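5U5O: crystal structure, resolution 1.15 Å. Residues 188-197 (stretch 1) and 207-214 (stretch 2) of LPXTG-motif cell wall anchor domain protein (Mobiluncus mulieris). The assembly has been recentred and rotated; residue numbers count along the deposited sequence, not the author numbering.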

# COMPACT_ATOMS: atom_id res chain seq x y z
N ALA A 188 -6.27 35.00 -30.41
CA ALA A 188 -5.45 35.86 -29.56
C ALA A 188 -4.55 34.98 -28.69
O ALA A 188 -4.98 33.95 -28.16
CB ALA A 188 -6.31 36.75 -28.68
N ARG A 189 -3.30 35.40 -28.54
CA ARG A 189 -2.33 34.63 -27.76
C ARG A 189 -2.84 34.18 -26.38
O ARG A 189 -2.69 33.01 -26.06
CB ARG A 189 -1.01 35.41 -27.66
CG ARG A 189 0.10 34.66 -26.96
CD ARG A 189 1.40 35.44 -26.99
NE ARG A 189 2.41 34.68 -26.28
CZ ARG A 189 3.73 34.90 -26.36
NH1 ARG A 189 4.25 35.87 -27.13
NH2 ARG A 189 4.54 34.11 -25.66
N PRO A 190 -3.45 35.08 -25.57
CA PRO A 190 -3.87 34.65 -24.22
C PRO A 190 -5.11 33.75 -24.23
O PRO A 190 -5.48 33.20 -23.19
CB PRO A 190 -4.21 35.95 -23.49
CG PRO A 190 -3.76 37.05 -24.37
CD PRO A 190 -3.56 36.54 -25.76
N GLU A 191 -5.75 33.60 -25.39
CA GLU A 191 -6.90 32.70 -25.53
C GLU A 191 -6.54 31.35 -26.13
O GLU A 191 -7.36 30.43 -26.13
CB GLU A 191 -7.99 33.36 -26.37
CG GLU A 191 -8.61 34.58 -25.70
CD GLU A 191 -9.21 34.27 -24.34
OE1 GLU A 191 -9.74 33.15 -24.13
OE2 GLU A 191 -9.14 35.15 -23.46
N ALA A 192 -5.30 31.18 -26.58
CA ALA A 192 -4.90 29.91 -27.13
C ALA A 192 -5.02 28.84 -26.04
O ALA A 192 -4.68 29.08 -24.88
CB ALA A 192 -3.47 29.97 -27.65
N SER A 193 -5.53 27.68 -26.44
CA SER A 193 -5.82 26.59 -25.53
C SER A 193 -5.14 25.32 -26.00
O SER A 193 -5.36 24.89 -27.12
CB SER A 193 -7.32 26.38 -25.50
OG SER A 193 -7.70 25.25 -24.76
N TYR A 194 -4.26 24.77 -25.16
CA TYR A 194 -3.39 23.67 -25.54
C TYR A 194 -3.86 22.40 -24.86
O TYR A 194 -3.94 22.34 -23.63
CB TYR A 194 -1.94 24.03 -25.18
CG TYR A 194 -1.45 25.35 -25.81
CD1 TYR A 194 -1.06 25.39 -27.15
CD2 TYR A 194 -1.53 26.55 -25.12
CE1 TYR A 194 -0.64 26.57 -27.74
CE2 TYR A 194 -1.06 27.75 -25.70
CZ TYR A 194 -0.69 27.74 -27.03
OH TYR A 194 -0.23 28.89 -27.68
N LYS A 195 -4.14 21.39 -25.67
CA LYS A 195 -4.78 20.17 -25.18
C LYS A 195 -3.74 19.12 -24.86
O LYS A 195 -2.87 18.82 -25.68
CB LYS A 195 -5.73 19.62 -26.21
CG LYS A 195 -6.44 18.36 -25.76
CD LYS A 195 -7.28 17.78 -26.88
CE LYS A 195 -7.79 16.38 -26.55
NZ LYS A 195 -8.74 15.91 -27.59
N PHE A 196 -3.88 18.52 -23.67
CA PHE A 196 -2.99 17.50 -23.19
C PHE A 196 -3.75 16.28 -22.71
O PHE A 196 -4.90 16.37 -22.23
CB PHE A 196 -2.14 18.00 -22.04
CG PHE A 196 -1.08 18.96 -22.47
CD1 PHE A 196 0.17 18.51 -22.87
CD2 PHE A 196 -1.34 20.32 -22.50
CE1 PHE A 196 1.15 19.40 -23.28
CE2 PHE A 196 -0.37 21.22 -22.93
CZ PHE A 196 0.88 20.75 -23.29
N THR A 197 -3.08 15.14 -22.83
CA THR A 197 -3.53 13.88 -22.23
C THR A 197 -2.38 13.30 -21.44
O THR A 197 -1.27 13.14 -21.98
CB THR A 197 -3.99 12.90 -23.31
OG1 THR A 197 -4.97 13.54 -24.12
CG2 THR A 197 -4.59 11.65 -22.71
N ASP A 207 -6.03 11.32 -18.05
CA ASP A 207 -6.54 12.64 -17.72
C ASP A 207 -6.37 13.54 -18.93
O ASP A 207 -5.23 13.77 -19.37
CB ASP A 207 -5.77 13.19 -16.52
CG ASP A 207 -6.14 12.46 -15.23
OD1 ASP A 207 -7.23 12.69 -14.71
OD2 ASP A 207 -5.32 11.67 -14.74
N GLU A 208 -7.46 14.10 -19.42
CA GLU A 208 -7.50 14.98 -20.60
C GLU A 208 -7.86 16.35 -20.09
O GLU A 208 -8.85 16.48 -19.33
CB GLU A 208 -8.68 14.58 -21.46
CG GLU A 208 -8.50 13.46 -22.45
CD GLU A 208 -9.66 13.49 -23.43
OE1 GLU A 208 -10.82 13.33 -22.99
OE2 GLU A 208 -9.42 13.75 -24.62
N PHE A 209 -7.15 17.39 -20.55
CA PHE A 209 -7.43 18.73 -20.09
C PHE A 209 -6.72 19.71 -21.02
O PHE A 209 -5.89 19.31 -21.84
CB PHE A 209 -6.93 18.93 -18.66
CG PHE A 209 -5.48 18.58 -18.48
CD1 PHE A 209 -5.09 17.28 -18.19
CD2 PHE A 209 -4.48 19.55 -18.67
CE1 PHE A 209 -3.73 16.95 -18.08
CE2 PHE A 209 -3.14 19.22 -18.55
CZ PHE A 209 -2.75 17.92 -18.26
N THR A 210 -7.08 20.98 -20.86
CA THR A 210 -6.44 22.06 -21.60
C THR A 210 -5.73 23.00 -20.67
O THR A 210 -6.14 23.25 -19.54
CB THR A 210 -7.46 22.87 -22.40
OG1 THR A 210 -8.29 23.61 -21.50
CG2 THR A 210 -8.32 21.95 -23.26
N LEU A 211 -4.65 23.60 -21.20
CA LEU A 211 -3.92 24.67 -20.54
C LEU A 211 -3.78 25.84 -21.48
O LEU A 211 -3.38 25.68 -22.63
CB LEU A 211 -2.50 24.21 -20.16
CG LEU A 211 -2.42 23.04 -19.18
CD1 LEU A 211 -0.96 22.64 -19.03
CD2 LEU A 211 -2.99 23.41 -17.82
N LYS A 212 -4.12 27.02 -20.98
CA LYS A 212 -3.66 28.25 -21.64
C LYS A 212 -2.19 28.51 -21.27
O LYS A 212 -1.61 27.91 -20.36
CB LYS A 212 -4.54 29.45 -21.28
CG LYS A 212 -5.99 29.23 -21.70
CD LYS A 212 -6.87 30.46 -21.57
CE LYS A 212 -8.22 30.21 -22.22
NZ LYS A 212 -8.91 29.01 -21.67
N GLU A 213 -1.55 29.40 -22.01
CA GLU A 213 -0.18 29.78 -21.72
C GLU A 213 -0.07 30.22 -20.27
O GLU A 213 -0.86 31.05 -19.81
CB GLU A 213 0.25 30.90 -22.67
CG GLU A 213 1.67 31.40 -22.44
CD GLU A 213 2.11 32.45 -23.44
OE1 GLU A 213 1.38 32.75 -24.41
OE2 GLU A 213 3.24 32.97 -23.28
N GLY A 214 0.90 29.65 -19.56
CA GLY A 214 1.15 29.98 -18.16
C GLY A 214 0.34 29.21 -17.13
O GLY A 214 0.61 29.32 -15.93
O HOH W 1 -0.44 31.24 -26.26
O HOH W 2 -3.01 31.04 -23.90
O HOH W 3 -7.06 12.66 -25.34

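Read from Asp207 onward, stretch 2 pairs antiparallel with stretch 1, and the rule is alternation: side chains take turns on the two faces while the backbone does the pairing. Asp207 contributes mainly its carbonyl, whose O receives a CA-H...O contact from Thr197 CA at 3.3 Å; its CA-to-CB bond points sideways, and no side-chain atom comes nearer to stretch 1 than 6.0 Å.

Glu208 sits across from Thr197 in a non-hydrogen-bonded pair, CA to CA 4.4 Å, and its CA makes a CA-H...O contact with Phe196 O at 3.4 Å. Its OE2 lies 3.7 Å from Lys195 NZ, a long salt bridge on the diagonal, and a water bridges the same OE2 (2.7 Å) to Thr197 OG1 (2.6 Å).

Phe209 pairs with Phe196 through two hydrogen bonds, Phe196 N to Phe209 O at 2.8 Å and Phe209 N to Phe196 O at 3.0 Å. With chi1 in p, the Phe209 ring reaches back over its partner, and Phe196 CB packs on the ring face, 4.2 Å from its centroid.

Thr210 returns to the face of Glu208 and Lys195. Its CA approaches Tyr194 O at 3.2 Å, and its CB meets Ser193 OG at 3.4 Å.

Leu211 repeats the hydrogen-bonded pattern with Tyr194: Tyr194 N to Leu211 O and Leu211 N to Tyr194 O are both 2.8 Å. Its CD1 touches Phe196 CD2 at 4.2 Å, extending the apolar face by a diagonal contact.

Lys212 lays its aliphatic chain along the turn before the strand, with CG 3.4 Å from Ala192 O and CD 3.5 Å from Pro190 O.

At Glu213 direct backbone pairing gives way to water: one molecule accepts from Glu213 N (2.9 Å) and lies 2.8 Å from Ala192 O. The extended side chain meets Arg189, t at chi1, chi2 and chi3, edge-on, OE1 to NE and OE2 to NH2 both 2.9 Å, a two-pronged salt bridge. Gly214 makes no contact; its positive phi suits glycine.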